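Mandelate racemase/muconate lactonizing enzyme family protein (Roseovarius nubinhibens ISM, PDB 3U4F) probably acts as a magnesium-dependent lyase or racemase of the enolase superfamily, holding its metal within a TIM-barrel domain. Local coordinates at residues D252-E257 with V276-I281; L202-N207 with S228-P233; T305-N310 with Y331-I336; D270-D275 with E298-P303. One frame throughout, in Å; residues are numbered along the deposited sequence.

In the fold
From the N terminus, interaction 2 comes first: 202-207 and 228-233 close a loop through helix 212-224. Interaction 1 then opens at 252-257 and returns at 276-281 after helix 262-270. Interaction 4 crosses it, since 270-275 lies between those two segments and its partner 298-303 follows them, beyond helix 287-299. Interaction 3 follows in series, joining 305-310 to 331-336 round helix 313-322. Interactions 1 and 2 lie on neighbouring strands, 253-255 and 229-231, and both touch the magnesium; interaction 3, from across the barrel, joins them at the guanidine. Interaction 4 packs loops and a helix end, its centre about 20 Å from that of interaction 3.

Interaction 1: D252-E257 with V276-I281; sequences DVTGGE and VVQPDI. With MG (magnesium ion), chain E; GAI (guanidine), chain F.
Thr254 and Gln278 meet through a short hydrogen bond: the hydroxyl OG1 of Thr254 donates to OE1 of Gln278 at 2.6 Å, coming from above the amide plane, 62° out of it. OG1 can do so because it sits between the backbone N and the carbonyl carbon (chi1 78°), while the methyl CG2 lies beside Val276, 3.6 Å from its CB. The amide is pinned at its other end too, where NE2 of Gln278 donates to Glu231 of the neighbouring strand. Along the backbones, Gln278 N donates to Gly255 O at 2.9 Å, from above the carbonyl plane. Two further bonds are weak, Val276 N to Val253 O at 3.4 Å and Gly255 N to Val276 O at 3.3 Å; Val253 O is also reached by the backbone N of Asp275. These are adjacent parallel strands of the TIM barrel, joined through helix 262-270 as a beta-alpha-beta unit, and both segments run on past the strand ends toward the active site. There one water takes over from direct pairing, hydrogen-bonded to Glu257 O at 2.9 Å and accepting from Asp280 N. Asp280 uses OD2 to cap the helix that follows, at Tyr283 N, and OD1 to accept from His307 ND1. Glu257 splits its carboxylate: OE1 binds magnesium at 2.0 Å, whereas OE2 forms a salt bridge with Lys94 of the second subunit.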
loop_
_atom_site.group_PDB
_atom_site.type_symbol
_atom_site.label_atom_id
_atom_site.label_comp_id
_atom_site.label_asym_id
_atom_site.label_seq_id
_atom_site.Cartn_x
_atom_site.Cartn_y
_atom_site.Cartn_z
ATOM N N ASP A 252 25.218 10.324 -10.145
ATOM C CA ASP A 252 24.414 9.239 -9.571
ATOM C C ASP A 252 23.002 9.748 -9.330
ATOM O O ASP A 252 22.812 10.798 -8.683
ATOM C CB ASP A 252 24.967 8.770 -8.209
ATOM C CG ASP A 252 26.175 7.845 -8.326
ATOM O OD1 ASP A 252 26.438 7.283 -9.415
ATOM O OD2 ASP A 252 26.854 7.669 -7.295
ATOM N N VAL A 253 22.041 8.992 -9.838
ATOM C CA VAL A 253 20.605 9.192 -9.571
ATOM C C VAL A 253 20.198 8.067 -8.603
ATOM O O VAL A 253 20.575 6.895 -8.777
ATOM C CB VAL A 253 19.771 9.145 -10.876
ATOM C CG1 VAL A 253 18.236 9.072 -10.605
ATOM C CG2 VAL A 253 20.102 10.351 -11.788
ATOM N N THR A 254 19.442 8.443 -7.578
ATOM C CA THR A 254 19.238 7.580 -6.411
ATOM C C THR A 254 17.750 7.589 -6.067
ATOM O O THR A 254 17.045 8.551 -6.378
ATOM C CB THR A 254 20.109 8.041 -5.219
ATOM O OG1 THR A 254 19.524 9.170 -4.570
ATOM C CG2 THR A 254 21.542 8.459 -5.700
ATOM N N GLY A 255 17.259 6.504 -5.477
ATOM C CA GLY A 255 15.887 6.533 -4.975
ATOM C C GLY A 255 15.466 5.224 -4.349
ATOM O O GLY A 255 16.253 4.264 -4.302
ATOM N N GLY A 256 14.216 5.216 -3.869
ATOM C CA GLY A 256 13.548 4.011 -3.392
ATOM C C GLY A 256 12.949 4.146 -1.995
ATOM O O GLY A 256 12.389 3.179 -1.492
ATOM N N GLU A 257 13.049 5.320 -1.370
ATOM C CA GLU A 257 12.633 5.447 0.020
ATOM C C GLU A 257 11.168 5.112 0.263
ATOM O O GLU A 257 10.856 4.605 1.337
ATOM C CB GLU A 257 12.979 6.804 0.615
ATOM C CG GLU A 257 12.148 7.966 0.072
ATOM C CD GLU A 257 12.777 9.263 0.443
ATOM O OE1 GLU A 257 13.982 9.464 0.108
ATOM O OE2 GLU A 257 12.063 10.083 1.056
ATOM N N VAL A 276 22.031 4.204 -7.198
ATOM C CA VAL A 276 22.161 3.888 -5.768
ATOM C C VAL A 276 20.731 3.612 -5.257
ATOM O O VAL A 276 19.833 4.401 -5.526
ATOM C CB VAL A 276 22.722 5.078 -4.999
ATOM C CG1 VAL A 276 22.853 4.757 -3.496
ATOM C CG2 VAL A 276 24.094 5.526 -5.543
ATOM N N VAL A 277 20.533 2.520 -4.524
ATOM C CA VAL A 277 19.208 2.229 -3.970
ATOM C C VAL A 277 19.065 2.757 -2.535
ATOM O O VAL A 277 20.027 2.731 -1.748
ATOM C CB VAL A 277 18.831 0.727 -4.081
ATOM C CG1 VAL A 277 18.910 0.269 -5.540
ATOM C CG2 VAL A 277 19.756 -0.158 -3.246
ATOM N N GLN A 278 17.863 3.214 -2.193
ATOM C CA GLN A 278 17.659 3.913 -0.929
ATOM C C GLN A 278 16.417 3.405 -0.169
ATOM O O GLN A 278 15.529 4.167 0.118
ATOM C CB GLN A 278 17.539 5.424 -1.159
ATOM C CG GLN A 278 18.788 5.992 -1.806
ATOM C CD GLN A 278 18.720 7.480 -1.852
ATOM O OE1 GLN A 278 18.042 8.027 -2.709
ATOM N NE2 GLN A 278 19.423 8.159 -0.930
ATOM N N PRO A 279 16.416 2.134 0.229
ATOM C CA PRO A 279 15.310 1.652 1.089
ATOM C C PRO A 279 15.263 2.405 2.443
ATOM O O PRO A 279 16.281 2.929 2.909
ATOM C CB PRO A 279 15.666 0.178 1.319
ATOM C CG PRO A 279 17.161 0.118 1.151
ATOM C CD PRO A 279 17.439 1.101 0.012
ATOM N N ASP A 280 14.078 2.501 3.032
ATOM C CA ASP A 280 13.949 2.991 4.407
ATOM C C ASP A 280 13.635 1.709 5.142
ATOM O O ASP A 280 12.690 1.009 4.776
ATOM C CB ASP A 280 12.782 3.989 4.523
ATOM C CG ASP A 280 12.530 4.450 5.964
ATOM O OD1 ASP A 280 12.763 5.631 6.281
ATOM O OD2 ASP A 280 12.077 3.614 6.784
ATOM N N ILE A 281 14.432 1.381 6.146
ATOM C CA ILE A 281 14.303 0.095 6.827
ATOM C C ILE A 281 12.904 -0.099 7.417
ATOM O O ILE A 281 12.372 -1.215 7.384
ATOM C CB ILE A 281 15.357 -0.033 7.920
ATOM C CG1 ILE A 281 16.763 -0.151 7.302
ATOM C CG2 ILE A 281 15.071 -1.235 8.836
ATOM C CD1 ILE A 281 17.897 -0.071 8.470
HETATM MG MG MG E . 14.779 11.319 -0.242
HETATM C C GAI F . 15.007 12.249 2.146
HETATM N N1 GAI F . 15.202 12.750 3.338
HETATM N N2 GAI F . 13.858 12.423 1.400
HETATM N N3 GAI F . 15.940 11.462 1.584
HETATM O O HOH W 1 11.729 1.872 1.595
HETATM O O HOH W 2 13.554 11.558 -1.788
#

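Interaction 2: L202-N207 with S228-P233; sequences LLIDAN and SHFEEP. With MG (magnesium ion), chain E; GAI (guanidine), chain F.
Leu203 lays its methyl CD2 squarely over one face of the His229 imidazole, 3.6 Å from the ring centroid and 12° off the normal, a CH-pi contact. Beneath it runs a parallel pairing of barrel strands 201-205 and 229-231, linked through helix 212-224 as a beta-alpha-beta unit; Glu231 N to Ile204 O (2.9 Å) and Ala206 N to Glu231 O (3.0 Å) are two of its bonds. On the other face of the sheet, Ile204 and Phe230 lie side by side, CG2 to CD1, against helix 212-224. The side chains are looser at the start of both strands: Ser228 is partly exposed, and a water joins its OG to Leu202 N, although Ser228 N still bonds Leu202 O. Toward the active site the packing becomes polar and crowded. Asp205 OD2 and Glu231 OE2 stand 2.9 Å apart, their carboxylate planes turned 35° from each other, and both bind magnesium. The extended chain of Glu231 carries its carboxylate to the metal, where OE1 meets His229 NE2 at 2.8 Å, in the plane of the imidazole, and Lys167 by a salt bridge. Asp205 OD1 accepts from Asn207 N in an Asx turn and is hydrogen-bonded to a metal-bound water that also bonds Glu232 OE1, while Glu232 OE2 bonds Ser208. Two carboxylate oxygens so close would be expected to repel each other; the shared magnesium probably offsets this, while the donors on the second oxygens probably help to fix how each carboxylate is turned toward the metal.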
loop_
_atom_site.group_PDB
_atom_site.type_symbol
_atom_site.label_atom_id
_atom_site.label_comp_id
_atom_site.label_asym_id
_atom_site.label_seq_id
_atom_site.Cartn_x
_atom_site.Cartn_y
_atom_site.Cartn_z
ATOM N N LEU A 202 28.294 17.246 -2.182
ATOM C CA LEU A 202 26.996 17.898 -2.192
ATOM C C LEU A 202 25.950 17.002 -2.861
ATOM O O LEU A 202 26.164 16.486 -3.959
ATOM C CB LEU A 202 27.060 19.264 -2.877
ATOM C CG LEU A 202 27.976 20.334 -2.245
ATOM C CD1 LEU A 202 28.050 21.583 -3.160
ATOM C CD2 LEU A 202 27.540 20.714 -0.800
ATOM N N LEU A 203 24.832 16.827 -2.156
ATOM C CA LEU A 203 23.743 15.942 -2.578
ATOM C C LEU A 203 22.480 16.789 -2.688
ATOM O O LEU A 203 22.360 17.814 -2.025
ATOM C CB LEU A 203 23.498 14.867 -1.495
ATOM C CG LEU A 203 24.576 13.886 -1.045
ATOM C CD1 LEU A 203 25.649 14.517 -0.156
ATOM C CD2 LEU A 203 23.875 12.711 -0.246
ATOM N N ILE A 204 21.521 16.364 -3.499
ATOM C CA ILE A 204 20.262 17.098 -3.566
ATOM C C ILE A 204 19.147 16.088 -3.720
ATOM O O ILE A 204 19.365 14.974 -4.219
ATOM C CB ILE A 204 20.252 18.159 -4.734
ATOM C CG1 ILE A 204 19.184 19.252 -4.508
ATOM C CG2 ILE A 204 20.141 17.486 -6.100
ATOM C CD1 ILE A 204 19.528 20.589 -5.260
ATOM N N ASP A 205 17.946 16.487 -3.326
ATOM C CA ASP A 205 16.816 15.570 -3.361
ATOM C C ASP A 205 15.627 16.389 -3.887
ATOM O O ASP A 205 15.301 17.424 -3.320
ATOM C CB ASP A 205 16.564 15.097 -1.930
ATOM C CG ASP A 205 15.599 13.914 -1.836
ATOM O OD1 ASP A 205 14.751 13.747 -2.728
ATOM O OD2 ASP A 205 15.708 13.139 -0.842
ATOM N N ALA A 206 15.013 15.911 -4.968
ATOM C CA ALA A 206 13.900 16.610 -5.642
ATOM C C ALA A 206 12.538 16.097 -5.208
ATOM O O ALA A 206 11.492 16.579 -5.662
ATOM C CB ALA A 206 14.047 16.482 -7.169
ATOM N N ASN A 207 12.540 15.086 -4.354
ATOM C CA ASN A 207 11.282 14.482 -3.860
ATOM C C ASN A 207 10.164 14.417 -4.888
ATOM O O ASN A 207 9.043 14.939 -4.655
ATOM C CB ASN A 207 10.807 15.217 -2.608
ATOM C CG ASN A 207 11.741 15.015 -1.426
ATOM O OD1 ASN A 207 11.687 13.985 -0.722
ATOM N ND2 ASN A 207 12.590 15.984 -1.201
ATOM N N SER A 228 27.156 15.243 -6.424
ATOM C CA SER A 228 27.479 13.836 -6.630
ATOM C C SER A 228 26.330 12.846 -6.394
ATOM O O SER A 228 26.545 11.621 -6.468
ATOM C CB SER A 228 28.694 13.434 -5.774
ATOM O OG SER A 228 28.516 13.914 -4.436
ATOM N N HIS A 229 25.114 13.376 -6.174
ATOM C CA HIS A 229 23.978 12.537 -5.746
ATOM C C HIS A 229 22.706 13.338 -6.062
ATOM O O HIS A 229 22.528 14.446 -5.553
ATOM C CB HIS A 229 24.157 12.281 -4.228
ATOM C CG HIS A 229 23.007 11.606 -3.543
ATOM N ND1 HIS A 229 23.140 10.390 -2.905
ATOM C CD2 HIS A 229 21.725 11.997 -3.342
ATOM C CE1 HIS A 229 21.988 10.054 -2.346
ATOM N NE2 HIS A 229 21.113 11.014 -2.597
ATOM N N PHE A 230 21.851 12.775 -6.900
ATOM C CA PHE A 230 20.612 13.431 -7.356
ATOM C C PHE A 230 19.475 12.456 -7.059
ATOM O O PHE A 230 19.263 11.458 -7.774
ATOM C CB PHE A 230 20.761 13.695 -8.867
ATOM C CG PHE A 230 19.619 14.448 -9.500
ATOM C CD1 PHE A 230 18.697 15.154 -8.741
ATOM C CD2 PHE A 230 19.534 14.498 -10.885
ATOM C CE1 PHE A 230 17.661 15.883 -9.364
ATOM C CE2 PHE A 230 18.500 15.232 -11.523
ATOM C CZ PHE A 230 17.585 15.913 -10.770
ATOM N N GLU A 231 18.751 12.747 -5.989
ATOM C CA GLU A 231 17.784 11.823 -5.441
ATOM C C GLU A 231 16.357 12.129 -5.902
ATOM O O GLU A 231 15.951 13.272 -5.911
ATOM C CB GLU A 231 17.891 11.866 -3.921
ATOM C CG GLU A 231 16.903 10.972 -3.193
ATOM C CD GLU A 231 17.316 10.761 -1.750
ATOM O OE1 GLU A 231 18.517 11.024 -1.429
ATOM O OE2 GLU A 231 16.450 10.305 -0.956
ATOM N N GLU A 232 15.645 11.067 -6.272
ATOM C CA GLU A 232 14.218 11.066 -6.590
ATOM C C GLU A 232 13.857 12.190 -7.561
ATOM O O GLU A 232 13.030 13.020 -7.261
ATOM C CB GLU A 232 13.373 11.107 -5.289
ATOM C CG GLU A 232 11.917 10.650 -5.454
ATOM C CD GLU A 232 11.208 10.532 -4.109
ATOM O OE1 GLU A 232 11.792 9.860 -3.234
ATOM O OE2 GLU A 232 10.076 11.085 -3.954
ATOM N N PRO A 233 14.521 12.233 -8.731
ATOM C CA PRO A 233 14.299 13.377 -9.650
ATOM C C PRO A 233 12.855 13.461 -10.128
ATOM O O PRO A 233 12.317 14.564 -10.325
ATOM C CB PRO A 233 15.211 13.045 -10.860
ATOM C CG PRO A 233 15.512 11.552 -10.747
ATOM C CD PRO A 233 15.568 11.315 -9.227
HETATM MG MG MG E . 14.779 11.319 -0.242
HETATM C C GAI F . 15.007 12.249 2.146
HETATM N N1 GAI F . 15.202 12.750 3.338
HETATM N N2 GAI F . 13.858 12.423 1.400
HETATM N N3 GAI F . 15.940 11.462 1.584
HETATM O O HOH W 3 29.751 16.294 -4.594
HETATM O O HOH W 2 13.554 11.558 -1.788
#

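Interaction 3: T305-N310 with Y331-I336; sequences TPHCAN and YLEFSI. With GAI (guanidine), chain F.
End to end, 305-310 and 331-335 run 18° apart, but the CA atoms of Cys308 and Glu333 are 5.8 Å from each other and water fills in where direct pairing would be expected. One water donates to Pro306 O and Tyr331 O and accepts from Glu333 N; another donates to Cys308 O and accepts from Ser335 N at 2.8 Å. Glu333 makes the sole direct bond, its OE1 accepting from Cys308 N at 3.1 Å, from above the carboxylate plane. CG anti to the backbone N (chi1 -176°) and an extended chain carry that carboxylate across the gap. Here the TIM barrel closes: 305-310 takes the place of the seventh strand, bonded through its backbone to Val277 and Pro279, while strand 332-335 goes on to pair with strand 132-139. Glu333 OE2 accepts from guanidine N1 at 2.7 Å and from Ser139. His307 lies alongside Glu333, its ring turned 75° from the carboxylate, and meets the guanidine at the ring edge, CD2 to N3 3.3 Å. Its pairing with Asp280 is consistent with the His-Asp pair at the ends of the seventh and sixth strands that serves as a general base in mandelate racemase. On the side facing helix 313-322, Cys308 SG touches Leu332 CD1 at 3.9 Å; nearer the segment's start, Thr305 CG2 approaches the edge of the Tyr331 ring.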
loop_
_atom_site.group_PDB
_atom_site.type_symbol
_atom_site.label_atom_id
_atom_site.label_comp_id
_atom_site.label_asym_id
_atom_site.label_seq_id
_atom_site.Cartn_x
_atom_site.Cartn_y
_atom_site.Cartn_z
ATOM N N THR A 305 22.264 3.129 0.053
ATOM C CA THR A 305 22.377 4.313 0.906
ATOM C C THR A 305 20.973 4.596 1.447
ATOM O O THR A 305 20.207 5.330 0.841
ATOM C CB THR A 305 22.931 5.528 0.097
ATOM O OG1 THR A 305 24.257 5.211 -0.335
ATOM C CG2 THR A 305 23.023 6.768 0.966
ATOM N N PRO A 306 20.627 3.989 2.591
ATOM C CA PRO A 306 19.219 4.031 3.035
ATOM C C PRO A 306 18.726 5.416 3.407
ATOM O O PRO A 306 19.506 6.307 3.705
ATOM C CB PRO A 306 19.223 3.118 4.277
ATOM C CG PRO A 306 20.320 2.152 4.005
ATOM C CD PRO A 306 21.408 3.074 3.424
ATOM N N HIS A 307 17.400 5.571 3.402
ATOM C CA HIS A 307 16.759 6.786 3.805
ATOM C C HIS A 307 16.528 6.688 5.300
ATOM O O HIS A 307 16.086 5.665 5.833
ATOM C CB HIS A 307 15.410 6.873 3.074
ATOM C CG HIS A 307 14.460 7.879 3.640
ATOM N ND1 HIS A 307 13.494 7.544 4.568
ATOM C CD2 HIS A 307 14.290 9.194 3.370
ATOM C CE1 HIS A 307 12.772 8.621 4.849
ATOM N NE2 HIS A 307 13.233 9.631 4.136
ATOM N N CYS A 308 16.815 7.759 5.991
ATOM C CA CYS A 308 16.407 7.810 7.394
ATOM C C CYS A 308 16.332 9.242 7.713
ATOM O O CYS A 308 17.370 9.904 7.767
ATOM C CB CYS A 308 17.350 7.031 8.354
ATOM S SG CYS A 308 19.069 6.999 8.043
ATOM N N ALA A 309 15.107 9.712 7.926
ATOM C CA ALA A 309 14.831 11.135 7.912
ATOM C C ALA A 309 14.457 11.787 9.258
ATOM O O ALA A 309 13.990 12.928 9.299
ATOM C CB ALA A 309 13.802 11.437 6.861
ATOM N N ASN A 310 14.627 11.056 10.350
ATOM C CA ASN A 310 14.553 11.687 11.654
ATOM C C ASN A 310 15.399 10.875 12.614
ATOM O O ASN A 310 15.939 9.820 12.237
ATOM C CB ASN A 310 13.129 11.780 12.159
ATOM C CG ASN A 310 12.445 10.465 12.148
ATOM O OD1 ASN A 310 12.822 9.543 12.865
ATOM N ND2 ASN A 310 11.417 10.354 11.314
ATOM N N TYR A 331 27.493 6.938 2.879
ATOM C CA TYR A 331 27.167 7.700 4.073
ATOM C C TYR A 331 25.749 7.448 4.577
ATOM O O TYR A 331 24.871 6.996 3.842
ATOM C CB TYR A 331 27.390 9.228 3.920
ATOM C CG TYR A 331 27.261 9.746 2.487
ATOM C CD1 TYR A 331 28.204 10.612 1.962
ATOM C CD2 TYR A 331 26.183 9.358 1.678
ATOM C CE1 TYR A 331 28.086 11.094 0.622
ATOM C CE2 TYR A 331 26.066 9.804 0.340
ATOM C CZ TYR A 331 27.038 10.659 -0.169
ATOM O OH TYR A 331 26.920 11.091 -1.463
ATOM N N LEU A 332 25.612 7.746 5.859
ATOM C CA LEU A 332 24.374 7.727 6.624
ATOM C C LEU A 332 23.639 9.058 6.449
ATOM O O LEU A 332 24.215 10.100 6.731
ATOM C CB LEU A 332 24.771 7.580 8.098
ATOM C CG LEU A 332 23.654 7.722 9.134
ATOM C CD1 LEU A 332 22.820 6.441 9.108
ATOM C CD2 LEU A 332 24.231 7.979 10.539
ATOM N N GLU A 333 22.362 9.015 6.044
ATOM C CA GLU A 333 21.517 10.210 6.101
ATOM C C GLU A 333 21.291 10.645 7.548
ATOM O O GLU A 333 20.782 9.879 8.354
ATOM C CB GLU A 333 20.156 9.967 5.457
ATOM C CG GLU A 333 19.361 11.278 5.463
ATOM C CD GLU A 333 18.125 11.252 4.630
ATOM O OE1 GLU A 333 17.659 10.156 4.274
ATOM O OE2 GLU A 333 17.632 12.371 4.333
ATOM N N PHE A 334 21.667 11.876 7.864
ATOM C CA PHE A 334 21.600 12.349 9.234
ATOM C C PHE A 334 20.861 13.665 9.252
ATOM O O PHE A 334 21.407 14.700 8.860
ATOM C CB PHE A 334 22.994 12.531 9.836
ATOM C CG PHE A 334 22.960 12.759 11.334
ATOM C CD1 PHE A 334 22.966 11.673 12.216
ATOM C CD2 PHE A 334 22.895 14.055 11.848
ATOM C CE1 PHE A 334 22.903 11.882 13.600
ATOM C CE2 PHE A 334 22.813 14.278 13.239
ATOM C CZ PHE A 334 22.832 13.205 14.103
ATOM N N SER A 335 19.611 13.633 9.712
ATOM C CA SER A 335 18.808 14.867 9.768
ATOM C C SER A 335 19.415 15.911 10.721
ATOM O O SER A 335 19.692 15.626 11.901
ATOM C CB SER A 335 17.364 14.599 10.225
ATOM O OG SER A 335 16.691 15.856 10.319
ATOM N N ILE A 336 19.613 17.116 10.200
ATOM C CA ILE A 336 20.143 18.195 11.003
ATOM C C ILE A 336 19.074 19.205 11.489
ATOM O O ILE A 336 19.405 20.276 12.004
ATOM C CB ILE A 336 21.371 18.890 10.341
ATOM C CG1 ILE A 336 21.119 19.288 8.872
ATOM C CG2 ILE A 336 22.615 17.983 10.488
ATOM C CD1 ILE A 336 20.070 20.390 8.679
HETATM C C GAI F . 15.007 12.249 2.146
HETATM N N1 GAI F . 15.202 12.750 3.338
HETATM N N2 GAI F . 13.858 12.423 1.400
HETATM N N3 GAI F . 15.940 11.462 1.584
HETATM O O HOH W 4 22.075 6.358 4.707
HETATM O O HOH W 5 18.518 11.157 10.250
#

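Interaction 4: D270-D275 with E298-P303; sequences DMRAVD and EAAALP
Arg272 spreads one face of its guanidinium over the methyl of Ala300, whose CB is 3.5 Å from NH2, 3.6 Å from NH1 and 3.7 Å from CZ. Such near-equal distances show the methyl lying against the flat of the group rather than against its rim. A bend at the second torsion (chi2 95°) folds the arginine chain over, and NH1 donates to Ile269 O in the helix it has just left. Leu302 points toward the other segment but meets backbone there: its CG is 3.8 Å from Asp275 O, and its CD2 is 4.0 Å from Val274 O. Pro303 closes on the same carbonyl from its ring, CD to Asp275 O 3.3 Å. The two segments share no hydrogen bond, so van der Waals packing holds them together. The Asp275 side chain leaves its backbone away from the other segment, and OD2 accepts from Val253 N; Asp275 has been seen in a second magnesium site beside Ser246, though no ion is bound to it in this model. Both segments are helix ends turned by Schellman motifs, with positive phi at Arg272 (51°) and at Ala301 (56°), where Ala301 N bonds back to Glu298 O. The contact sits where helices 262-270 and 287-299 finish: Ala300 and Leu302 rest on Ile269, Val274 reaches Met268 and helix 239-248, and a backbone bond from Pro303 to Val277 leads into the barrel strands.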
loop_
_atom_site.group_PDB
_atom_site.type_symbol
_atom_site.label_atom_id
_atom_site.label_comp_id
_atom_site.label_asym_id
_atom_site.label_seq_id
_atom_site.Cartn_x
_atom_site.Cartn_y
_atom_site.Cartn_z
ATOM N N ASP A 270 16.435 -4.641 -11.662
ATOM C CA ASP A 270 16.622 -5.392 -12.924
ATOM C C ASP A 270 16.726 -4.449 -14.138
ATOM O O ASP A 270 17.507 -4.697 -15.063
ATOM C CB ASP A 270 15.458 -6.363 -13.149
ATOM C CG ASP A 270 15.582 -7.666 -12.341
ATOM O OD1 ASP A 270 16.567 -7.871 -11.579
ATOM O OD2 ASP A 270 14.663 -8.497 -12.480
HETATM N N MSE A 271 15.970 -3.354 -14.128
HETATM C CA MSE A 271 16.030 -2.374 -15.221
HETATM C C MSE A 271 17.090 -1.295 -15.014
HETATM O O MSE A 271 17.255 -0.423 -15.870
HETATM C CB MSE A 271 14.657 -1.722 -15.423
HETATM C CG MSE A 271 14.299 -0.797 -14.316
HETATM SE SE MSE A 271 12.385 -0.312 -14.327
HETATM C CE MSE A 271 12.581 1.057 -15.596
ATOM N N ARG A 272 17.791 -1.357 -13.881
ATOM C CA ARG A 272 18.799 -0.355 -13.477
ATOM C C ARG A 272 18.288 1.062 -13.553
ATOM O O ARG A 272 18.888 1.931 -14.205
ATOM C CB ARG A 272 20.076 -0.457 -14.311
ATOM C CG ARG A 272 21.083 -1.440 -13.765
ATOM C CD ARG A 272 20.882 -2.721 -14.466
ATOM N NE ARG A 272 21.886 -3.725 -14.137
ATOM C CZ ARG A 272 21.645 -4.822 -13.424
ATOM N NH1 ARG A 272 20.435 -5.045 -12.920
ATOM N NH2 ARG A 272 22.628 -5.701 -13.224
ATOM N N ALA A 273 17.161 1.300 -12.904
ATOM C CA ALA A 273 16.519 2.575 -12.998
ATOM C C ALA A 273 17.282 3.636 -12.185
ATOM O O ALA A 273 17.184 4.817 -12.480
ATOM C CB ALA A 273 15.092 2.465 -12.518
ATOM N N VAL A 274 17.999 3.210 -11.136
ATOM C CA VAL A 274 18.796 4.120 -10.326
ATOM C C VAL A 274 20.226 3.567 -10.180
ATOM O O VAL A 274 20.459 2.373 -10.380
ATOM C CB VAL A 274 18.202 4.375 -8.892
ATOM C CG1 VAL A 274 16.853 5.084 -8.948
ATOM C CG2 VAL A 274 18.056 3.070 -8.123
ATOM N N ASP A 275 21.146 4.454 -9.804
ATOM C CA ASP A 275 22.553 4.109 -9.567
ATOM C C ASP A 275 22.836 3.698 -8.134
ATOM O O ASP A 275 23.783 2.953 -7.890
ATOM C CB ASP A 275 23.430 5.297 -9.937
ATOM C CG ASP A 275 23.215 5.739 -11.389
ATOM O OD1 ASP A 275 23.529 4.942 -12.324
ATOM O OD2 ASP A 275 22.663 6.839 -11.583
ATOM N N GLU A 298 23.292 -5.835 -4.547
ATOM C CA GLU A 298 24.658 -6.357 -4.566
ATOM C C GLU A 298 24.942 -7.162 -5.862
ATOM O O GLU A 298 26.003 -7.010 -6.486
ATOM C CB GLU A 298 24.878 -7.240 -3.336
ATOM C CG GLU A 298 26.294 -7.835 -3.212
ATOM C CD GLU A 298 26.399 -8.832 -2.062
ATOM O OE1 GLU A 298 25.455 -8.949 -1.224
ATOM O OE2 GLU A 298 27.445 -9.494 -1.992
ATOM N N ALA A 299 23.984 -8.006 -6.240
ATOM C CA ALA A 299 24.054 -8.822 -7.473
ATOM C C ALA A 299 24.082 -7.951 -8.732
ATOM O O ALA A 299 24.573 -8.369 -9.785
ATOM C CB ALA A 299 22.890 -9.805 -7.535
ATOM N N ALA A 300 23.553 -6.744 -8.621
ATOM C CA ALA A 300 23.547 -5.783 -9.724
ATOM C C ALA A 300 24.671 -4.748 -9.607
ATOM O O ALA A 300 24.716 -3.779 -10.388
ATOM C CB ALA A 300 22.173 -5.069 -9.788
ATOM N N ALA A 301 25.545 -4.939 -8.612
ATOM C CA ALA A 301 26.642 -4.017 -8.286
ATOM C C ALA A 301 26.188 -2.575 -8.000
ATOM O O ALA A 301 26.859 -1.613 -8.382
ATOM C CB ALA A 301 27.762 -4.059 -9.374
ATOM N N LEU A 302 25.059 -2.437 -7.292
ATOM C CA LEU A 302 24.557 -1.133 -6.892
ATOM C C LEU A 302 24.768 -0.957 -5.403
ATOM O O LEU A 302 24.472 -1.879 -4.626
ATOM C CB LEU A 302 23.060 -1.031 -7.155
ATOM C CG LEU A 302 22.456 -0.582 -8.494
ATOM C CD1 LEU A 302 23.408 -0.498 -9.692
ATOM C CD2 LEU A 302 21.104 -1.256 -8.794
ATOM N N PRO A 303 25.247 0.219 -4.995
ATOM C CA PRO A 303 25.341 0.481 -3.556
ATOM C C PRO A 303 24.004 0.820 -2.908
ATOM O O PRO A 303 23.045 1.201 -3.602
ATOM C CB PRO A 303 26.261 1.700 -3.456
ATOM C CG PRO A 303 26.233 2.325 -4.802
ATOM C CD PRO A 303 25.814 1.306 -5.812
#